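Local coordinates for ATP-dependent helicase FUN30 (Saccharomyces cerevisiae S288c, PDB 5GN1), which uses ATP hydrolysis to remodel nucleosomes, promoting DNA end resection at double-strand breaks and heterochromatin organization, and is represented here by the C-terminal part of its ATPase region, at residues L116-Y121 with F158-L163. Residues are numbered along the deposited sequence; the frame is centred on the assembly and turned at random.
Sequences LFRNIY and FELHKL
The aromatic ring of Y121 lies against L160, whose CB stands 3.7 Å from the ring centroid and only 6° off its normal, a centred CH-pi contact over one face. Tyrosine suits this position because its broad, flat face accepts an aliphatic group while its hydroxyl makes a weak hydrogen bond with the backbone carbonyl of Y174. With CG of Y121 anti to its carbonyl carbon (chi1 -67°), the ring runs past the leucine side chain in the opposite direction, and OH packs at 3.4 Å from CA of H161.

Apolar packing continues at the branch of L160: CD1 approaches CB of Y121 at 3.5 Å and CD of R118 at 3.8 Å. Leucine fits because it offers a CB methylene to the ring face and a branched methyl to these two carbons. M129 and I126 of helix 123-133 also touch Y121.

This contact pins the loop joining helices 100-110 and 123-133 onto helix 157-166, within a helical region beside the parallel sheet of the RecA-like fold, where F158 and H161 pack on helix 212-224. D157, at the start of helix 157-166, takes backbone N-H groups of N119, I120 and Y121 on its carboxylate.

Polar bonds fix the loop's own shape. R118 directs NH1 to O of Y121 at 2.9 Å, nearly straight at 163°; the carbonyl oxygen lies at the guanidinium edge and receives the bond on a lone pair. A long arginine suits this role, since its remaining nitrogens reach D123 in a salt bridge and the carbonyl of S153. H161 ND1 is hydrogen-bonded to L176 N. Replacing Y121 with an alanine would probably open a gap between L160, I126 and M129 and lose the weak bond to Y174.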
loop_
_atom_site.group_PDB
_atom_site.type_symbol
_atom_site.label_atom_id
_atom_site.label_comp_id
_atom_site.label_asym_id
_atom_site.label_seq_id
_atom_site.Cartn_x
_atom_site.Cartn_y
_atom_site.Cartn_z
ATOM N N LEU A 116 2.382 -7.502 -0.165
ATOM C CA LEU A 116 2.602 -6.886 1.134
ATOM C C LEU A 116 2.729 -7.925 2.239
ATOM O O LEU A 116 2.769 -7.559 3.419
ATOM C CB LEU A 116 1.456 -5.923 1.464
ATOM C CG LEU A 116 1.274 -4.736 0.516
ATOM C CD1 LEU A 116 -0.044 -4.019 0.830
ATOM C CD2 LEU A 116 2.486 -3.801 0.593
ATOM N N PHE A 117 2.773 -9.198 1.863
ATOM C CA PHE A 117 2.852 -10.322 2.786
ATOM C C PHE A 117 3.917 -11.277 2.280
ATOM O O PHE A 117 4.276 -11.267 1.103
ATOM C CB PHE A 117 1.515 -11.077 2.899
ATOM C CG PHE A 117 0.401 -10.255 3.470
ATOM C CD1 PHE A 117 -0.299 -9.368 2.668
ATOM C CD2 PHE A 117 0.047 -10.372 4.805
ATOM C CE1 PHE A 117 -1.319 -8.596 3.184
ATOM C CE2 PHE A 117 -0.979 -9.603 5.331
ATOM C CZ PHE A 117 -1.664 -8.720 4.520
ATOM N N ARG A 118 4.414 -12.120 3.176
ATOM C CA ARG A 118 5.341 -13.172 2.798
ATOM C C ARG A 118 4.541 -14.469 2.699
ATOM O O ARG A 118 4.110 -15.015 3.721
ATOM C CB ARG A 118 6.467 -13.333 3.827
ATOM C CG ARG A 118 7.519 -14.379 3.425
ATOM C CD ARG A 118 8.752 -14.366 4.360
ATOM N NE ARG A 118 8.454 -14.852 5.706
ATOM C CZ ARG A 118 8.458 -16.138 6.065
ATOM N NH1 ARG A 118 8.730 -17.083 5.171
ATOM N NH2 ARG A 118 8.186 -16.480 7.320
ATOM N N ASN A 119 4.284 -14.908 1.469
ATOM C CA ASN A 119 3.814 -16.247 1.111
ATOM C C ASN A 119 4.524 -16.980 -0.006
ATOM O O ASN A 119 4.668 -18.202 0.038
ATOM C CB ASN A 119 2.382 -16.051 0.592
ATOM C CG ASN A 119 1.411 -15.664 1.672
ATOM O OD1 ASN A 119 0.992 -16.488 2.495
ATOM N ND2 ASN A 119 1.031 -14.400 1.674
ATOM N N ILE A 120 5.031 -16.229 -0.986
ATOM C CA ILE A 120 5.769 -16.854 -2.077
ATOM C C ILE A 120 7.116 -17.272 -1.506
ATOM O O ILE A 120 7.578 -18.404 -1.711
ATOM C CB ILE A 120 5.919 -15.876 -3.256
ATOM C CG1 ILE A 120 4.533 -15.594 -3.862
ATOM C CG2 ILE A 120 6.888 -16.412 -4.295
ATOM C CD1 ILE A 120 4.543 -14.478 -4.890
ATOM N N TYR A 121 7.755 -16.372 -0.757
ATOM C CA TYR A 121 9.044 -16.653 -0.128
ATOM C C TYR A 121 8.807 -17.364 1.210
ATOM O O TYR A 121 9.014 -16.818 2.292
ATOM C CB TYR A 121 9.833 -15.360 0.047
ATOM C CG TYR A 121 10.289 -14.700 -1.239
ATOM C CD1 TYR A 121 9.463 -13.814 -1.926
ATOM C CD2 TYR A 121 11.549 -14.961 -1.768
ATOM C CE1 TYR A 121 9.873 -13.204 -3.096
ATOM C CE2 TYR A 121 11.970 -14.359 -2.942
ATOM C CZ TYR A 121 11.121 -13.478 -3.606
ATOM O OH TYR A 121 11.520 -12.862 -4.776
ATOM N N PHE A 158 7.463 -8.634 -1.561
ATOM C CA PHE A 158 8.040 -7.625 -2.443
ATOM C C PHE A 158 9.372 -7.112 -1.917
ATOM O O PHE A 158 10.262 -6.783 -2.708
ATOM C CB PHE A 158 7.089 -6.457 -2.674
ATOM C CG PHE A 158 7.528 -5.581 -3.811
ATOM C CD1 PHE A 158 7.272 -5.956 -5.120
ATOM C CD2 PHE A 158 8.273 -4.440 -3.575
ATOM C CE1 PHE A 158 7.712 -5.173 -6.176
ATOM C CE2 PHE A 158 8.708 -3.647 -4.631
ATOM C CZ PHE A 158 8.432 -4.021 -5.926
ATOM N N GLU A 159 9.530 -7.006 -0.594
ATOM C CA GLU A 159 10.836 -6.623 -0.065
ATOM C C GLU A 159 11.871 -7.694 -0.383
ATOM O O GLU A 159 13.031 -7.383 -0.692
ATOM C CB GLU A 159 10.760 -6.384 1.446
ATOM C CG GLU A 159 9.960 -5.149 1.824
ATOM C CD GLU A 159 9.471 -5.153 3.267
ATOM O OE1 GLU A 159 9.583 -6.191 3.971
ATOM O OE2 GLU A 159 8.995 -4.083 3.696
ATOM N N LEU A 160 11.474 -8.962 -0.318
ATOM C CA LEU A 160 12.436 -10.020 -0.605
ATOM C C LEU A 160 12.798 -10.025 -2.081
ATOM O O LEU A 160 13.959 -10.246 -2.438
ATOM C CB LEU A 160 11.885 -11.373 -0.152
ATOM C CG LEU A 160 11.940 -11.518 1.364
ATOM C CD1 LEU A 160 10.933 -12.529 1.884
ATOM C CD2 LEU A 160 13.359 -11.860 1.825
ATOM N N HIS A 161 11.818 -9.745 -2.948
ATOM C CA HIS A 161 12.108 -9.523 -4.357
ATOM C C HIS A 161 13.139 -8.412 -4.546
ATOM O O HIS A 161 14.099 -8.566 -5.312
ATOM C CB HIS A 161 10.830 -9.192 -5.120
ATOM C CG HIS A 161 11.094 -8.731 -6.517
ATOM N ND1 HIS A 161 11.601 -9.570 -7.488
ATOM C CD2 HIS A 161 10.985 -7.509 -7.092
ATOM C CE1 HIS A 161 11.756 -8.893 -8.611
ATOM N NE2 HIS A 161 11.396 -7.639 -8.397
ATOM N N LYS A 162 12.954 -7.274 -3.865
ATOM C CA LYS A 162 13.930 -6.195 -4.016
ATOM C C LYS A 162 15.289 -6.590 -3.445
ATOM O O LYS A 162 16.322 -6.208 -3.998
ATOM C CB LYS A 162 13.422 -4.907 -3.368
ATOM C CG LYS A 162 12.179 -4.316 -4.043
ATOM C CD LYS A 162 12.387 -4.033 -5.538
ATOM C CE LYS A 162 13.225 -2.784 -5.770
ATOM N NZ LYS A 162 13.355 -2.444 -7.214
ATOM N N LEU A 163 15.320 -7.375 -2.365
ATOM C CA LEU A 163 16.599 -7.879 -1.868
ATOM C C LEU A 163 17.317 -8.721 -2.923
ATOM O O LEU A 163 18.549 -8.661 -3.049
ATOM C CB LEU A 163 16.390 -8.695 -0.597
ATOM C CG LEU A 163 17.647 -9.243 0.090
ATOM C CD1 LEU A 163 18.493 -8.120 0.659
ATOM C CD2 LEU A 163 17.287 -10.256 1.162
#